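VP24 (White spot syndrome virus, PDB 5HLJ) serves as a major envelope protein of the virus, and probably works there as a membrane-associated structural component of the virion envelope. Local coordinates at residues V62-G66 with D67-T71; G77-T80 with L81-K85. All blocks are in the same frame, centred on the assembly; numbering follows the deposited sequence.

Contact 1 of 2, residues V62-G66 with D67-T71; sequences VKKKG and DIILT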
loop_
_atom_site.group_PDB
_atom_site.type_symbol
_atom_site.label_atom_id
_atom_site.label_comp_id
_atom_site.label_asym_id
_atom_site.label_seq_id
_atom_site.Cartn_x
_atom_site.Cartn_y
_atom_site.Cartn_z
ATOM N N VAL A 62 -18.848 5.928 23.039
ATOM C CA VAL A 62 -19.783 4.825 22.803
ATOM C C VAL A 62 -21.236 5.272 22.588
ATOM O O VAL A 62 -22.122 4.441 22.377
ATOM C CB VAL A 62 -19.761 3.796 23.963
ATOM C CG1 VAL A 62 -18.351 3.225 24.138
ATOM C CG2 VAL A 62 -20.287 4.399 25.254
ATOM N N LYS A 63 -21.485 6.577 22.630
ATOM C CA LYS A 63 -22.838 7.088 22.404
ATOM C C LYS A 63 -23.026 7.645 20.985
ATOM O O LYS A 63 -24.148 7.936 20.569
ATOM C CB LYS A 63 -23.167 8.167 23.438
ATOM C CG LYS A 63 -23.002 7.672 24.878
ATOM C CD LYS A 63 -23.739 8.531 25.902
ATOM C CE LYS A 63 -22.962 9.768 26.269
ATOM N NZ LYS A 63 -23.548 10.417 27.480
ATOM N N LYS A 64 -21.930 7.786 20.240
ATOM C CA LYS A 64 -22.004 8.354 18.903
ATOM C C LYS A 64 -22.797 7.464 17.955
ATOM O O LYS A 64 -22.947 6.261 18.184
ATOM C CB LYS A 64 -20.610 8.601 18.350
ATOM C CG LYS A 64 -19.759 9.456 19.237
ATOM C CD LYS A 64 -20.320 10.844 19.394
ATOM C CE LYS A 64 -19.453 11.655 20.326
ATOM N NZ LYS A 64 -19.830 13.090 20.319
ATOM N N LYS A 65 -23.313 8.071 16.895
ATOM C CA LYS A 65 -24.223 7.384 15.987
ATOM C C LYS A 65 -23.448 6.768 14.831
ATOM O O LYS A 65 -23.314 7.379 13.762
ATOM C CB LYS A 65 -25.282 8.342 15.450
ATOM C CG LYS A 65 -26.491 8.484 16.359
ATOM C CD LYS A 65 -27.121 9.866 16.244
ATOM C CE LYS A 65 -28.514 9.896 16.874
ATOM N NZ LYS A 65 -29.077 11.270 16.780
ATOM N N GLY A 66 -22.961 5.547 15.034
ATOM C CA GLY A 66 -22.218 4.852 14.007
ATOM C C GLY A 66 -21.913 3.449 14.442
ATOM O O GLY A 66 -22.246 3.052 15.543
ATOM N N ASP A 67 -21.263 2.702 13.564
ATOM C CA ASP A 67 -20.911 1.324 13.849
ATOM C C ASP A 67 -19.467 1.190 14.349
ATOM O O ASP A 67 -19.132 0.268 15.104
ATOM C CB ASP A 67 -21.124 0.469 12.596
ATOM C CG ASP A 67 -22.584 0.446 12.148
ATOM O OD1 ASP A 67 -23.367 -0.327 12.744
ATOM O OD2 ASP A 67 -22.941 1.195 11.205
ATOM N N ILE A 68 -18.625 2.118 13.906
ATOM C CA ILE A 68 -17.221 2.198 14.293
ATOM C C ILE A 68 -16.927 3.666 14.604
ATOM O O ILE A 68 -17.152 4.531 13.751
ATOM C CB ILE A 68 -16.279 1.680 13.172
ATOM C CG1 ILE A 68 -16.552 0.208 12.866
ATOM C CG2 ILE A 68 -14.842 1.859 13.556
ATOM C CD1 ILE A 68 -15.841 -0.298 11.621
ATOM N N ILE A 69 -16.462 3.950 15.821
ATOM C CA ILE A 69 -16.284 5.325 16.269
ATOM C C ILE A 69 -14.824 5.585 16.575
ATOM O O ILE A 69 -14.201 4.845 17.347
ATOM C CB ILE A 69 -17.118 5.643 17.551
ATOM C CG1 ILE A 69 -18.445 4.890 17.548
ATOM C CG2 ILE A 69 -17.328 7.156 17.711
ATOM C CD1 ILE A 69 -19.409 5.346 16.472
ATOM N N LEU A 70 -14.278 6.648 15.999
ATOM C CA LEU A 70 -12.880 6.967 16.192
ATOM C C LEU A 70 -12.700 8.359 16.772
ATOM O O LEU A 70 -13.461 9.274 16.451
ATOM C CB LEU A 70 -12.113 6.881 14.873
ATOM C CG LEU A 70 -12.128 5.600 14.045
ATOM C CD1 LEU A 70 -13.325 5.562 13.108
ATOM C CD2 LEU A 70 -10.837 5.528 13.267
ATOM N N THR A 71 -11.676 8.511 17.612
ATOM C CA THR A 71 -11.213 9.822 18.048
ATOM C C THR A 71 -9.679 9.813 18.130
ATOM O O THR A 71 -9.076 8.818 18.522
ATOM C CB THR A 71 -11.830 10.232 19.426
ATOM O OG1 THR A 71 -11.409 11.553 19.769
ATOM C CG2 THR A 71 -11.404 9.271 20.535
#
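Gly66 and Ile69 meet where the chain swings out of an irregular loop and into a strand. Residues 62-66 have no regular structure; their own backbone bond, Gly66 N to Lys64 O at 3.2 Å, is weak. At Gly66 the chain is almost fully stretched (phi -174°, psi 178°), Asp67 makes the bend, and from Ile68 on the backbone is extended. No hydrogen bond joins 62-66 to 67-71; what meets across the bend is mostly carbon on carbon.

Ile69 does most of this. Its side chain points back into the bend and touches with two branches: CG2 lies 3.6 Å from Lys64 CB and 3.7 Å from Lys64 CG, while CD1 reaches the glycine backbone, 3.7 Å from Gly66 C. With CG1 beside the backbone N and a second bend at chi2 (-67°), CD1 folds toward the glycine as CG2 is left to meet the lysine. The Lys64 side chain crosses that of Ile69 at about a right angle. Only its first carbons touch; the chain bends at chi2 and carries NZ away from the isoleucine. Asp67 lays its CB and carboxylate beside the Gly66 carbonyl carbon, and OD2 accepts a hydrogen bond from Lys48 N.

Strand 68-72 runs between strands 48-51 and 90-99 of the mixed sheet, with backbone bonds from Ile68 to Lys48 and Tyr50 and from Ile69 to Tyr98. Tyr50 and Tyr98 from the two flanking strands, and Leu61 from helix 58-61, also pack on Ile69, which thus joins the helix-to-strand loop to the sheet.

Contact 2 of 2, residues G77-T80 with L81-K85; sequences GDHT and LNVNK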
loop_
_atom_site.group_PDB
_atom_site.type_symbol
_atom_site.label_atom_id
_atom_site.label_comp_id
_atom_site.label_asym_id
_atom_site.label_seq_id
_atom_site.Cartn_x
_atom_site.Cartn_y
_atom_site.Cartn_z
ATOM N N GLY A 77 1.717 12.516 26.859
ATOM C CA GLY A 77 1.271 11.331 27.560
ATOM C C GLY A 77 0.477 10.402 26.672
ATOM O O GLY A 77 0.533 9.196 26.853
ATOM N N ASP A 78 -0.263 10.955 25.714
ATOM C CA ASP A 78 -0.972 10.131 24.732
ATOM C C ASP A 78 0.000 9.694 23.619
ATOM O O ASP A 78 -0.113 10.129 22.476
ATOM C CB ASP A 78 -2.163 10.898 24.149
ATOM C CG ASP A 78 -3.254 11.189 25.187
ATOM O OD1 ASP A 78 -3.385 10.432 26.176
ATOM O OD2 ASP A 78 -4.001 12.179 24.998
ATOM N N HIS A 79 0.964 8.844 23.980
ATOM C CA HIS A 79 2.032 8.406 23.081
ATOM C C HIS A 79 2.512 7.008 23.436
ATOM O O HIS A 79 2.917 6.774 24.575
ATOM C CB HIS A 79 3.248 9.335 23.149
ATOM C CG HIS A 79 3.103 10.615 22.396
ATOM N ND1 HIS A 79 3.293 10.704 21.037
ATOM C CD2 HIS A 79 2.830 11.874 22.820
ATOM C CE1 HIS A 79 3.125 11.959 20.648
ATOM N NE2 HIS A 79 2.842 12.686 21.719
ATOM N N THR A 80 2.519 6.091 22.473
ATOM C CA THR A 80 3.192 4.815 22.692
ATOM C C THR A 80 4.628 4.896 22.194
ATOM O O THR A 80 5.396 3.941 22.327
ATOM C CB THR A 80 2.498 3.665 21.977
ATOM O OG1 THR A 80 2.483 3.948 20.570
ATOM C CG2 THR A 80 1.073 3.490 22.493
ATOM N N LEU A 81 4.972 6.042 21.621
ATOM C CA LEU A 81 6.229 6.233 20.914
ATOM C C LEU A 81 7.051 7.385 21.497
ATOM O O LEU A 81 6.498 8.426 21.840
ATOM C CB LEU A 81 5.945 6.519 19.440
ATOM C CG LEU A 81 6.060 5.483 18.319
ATOM C CD1 LEU A 81 5.846 4.046 18.769
ATOM C CD2 LEU A 81 5.121 5.880 17.163
ATOM N N ASN A 82 8.368 7.214 21.582
ATOM C CA ASN A 82 9.240 8.320 21.967
ATOM C C ASN A 82 9.386 9.305 20.831
ATOM O O ASN A 82 10.280 9.171 20.009
ATOM C CB ASN A 82 10.646 7.852 22.359
ATOM C CG ASN A 82 10.654 6.922 23.539
ATOM O OD1 ASN A 82 9.678 6.827 24.301
ATOM N ND2 ASN A 82 11.771 6.216 23.706
ATOM N N VAL A 83 8.524 10.298 20.774
ATOM C CA VAL A 83 8.744 11.360 19.819
ATOM C C VAL A 83 9.662 12.421 20.420
ATOM O O VAL A 83 9.634 12.682 21.625
ATOM C CB VAL A 83 7.424 11.994 19.379
ATOM C CG1 VAL A 83 6.642 11.015 18.475
ATOM C CG2 VAL A 83 6.620 12.392 20.595
ATOM N N ASN A 84 10.483 13.021 19.571
ATOM C CA ASN A 84 11.304 14.142 19.979
ATOM C C ASN A 84 10.447 15.401 19.989
ATOM O O ASN A 84 10.240 16.050 18.954
ATOM C CB ASN A 84 12.520 14.278 19.048
ATOM C CG ASN A 84 13.397 15.474 19.385
ATOM O OD1 ASN A 84 13.154 16.189 20.358
ATOM N ND2 ASN A 84 14.431 15.692 18.579
ATOM N N LYS A 85 9.953 15.753 21.171
ATOM C CA LYS A 85 9.063 16.900 21.310
ATOM C C LYS A 85 9.792 18.230 21.101
ATOM O O LYS A 85 9.156 19.267 20.985
ATOM C CB LYS A 85 8.376 16.849 22.672
ATOM C CG LYS A 85 7.929 15.432 23.030
ATOM C CD LYS A 85 6.937 15.387 24.173
ATOM C CE LYS A 85 6.604 13.943 24.554
ATOM N NZ LYS A 85 5.470 13.864 25.519
#
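The imidazole of His79 and the methyl CG2 of Val83 form the tight part of this contact. CG2 sits over one face of the ring, 3.8 Å from its centroid and 25° off the normal, in a CH-pi contact displaced toward the rim; the nearest ring atom is CE1, at 3.5 Å. The two side chains cross at about a right angle. A chi1 of -71° at Val83 sets CG2 between its backbone N and carbonyl carbon, facing the histidine. The backbone closes in as well, with Leu81 O 3.6 Å from His79 CB, and inverse gamma turns centred on Asp78 and Asn82 bend the chain before and after.

Toward solvent the packing thins. Lys85 stretches its side chain back toward the ring, yet NZ stops 4.3 Å from His79 CD2 and 4.2 Å from Gly77 N; its ion pair with Asp76 is long and weak. On the subunit side, Leu81 packs on Leu116 of the second subunit, and Asn82 bonds Arg121 and Glu122 of that chain.

Both ring nitrogens of His79 are engaged, ND1 with Glu92 OE1 and NE2 with Gly31 O, and the ring stacks with that of His33. Such a pair of acceptors could favour a protonated imidazole, although the lysine charge nearby might work against it; both bonds can be made in full only if both nitrogens carry a proton, and together they would fix the ring's rotation while Val83 covers a face.

Coming from the N terminus, the chain leaves helix 58-61 and first reaches contact 1, where 62-66 turns into strand 68-72 and the helix-to-strand loop is closed. The strand then leads out to the long loop before strand 90-99, within which contact 2 folds 77-80 against 81-85. The two are in series, neither enclosing nor crossing the other, with centres about 25 Å apart and nearest atoms about 9 Å apart. Strand 68-72 links them, and strand 90-99 borders both. Both contacts lie within one chain; no other chain of the assembly touches contact 1, whereas residues of contact 2 also bond and pack against a second subunit.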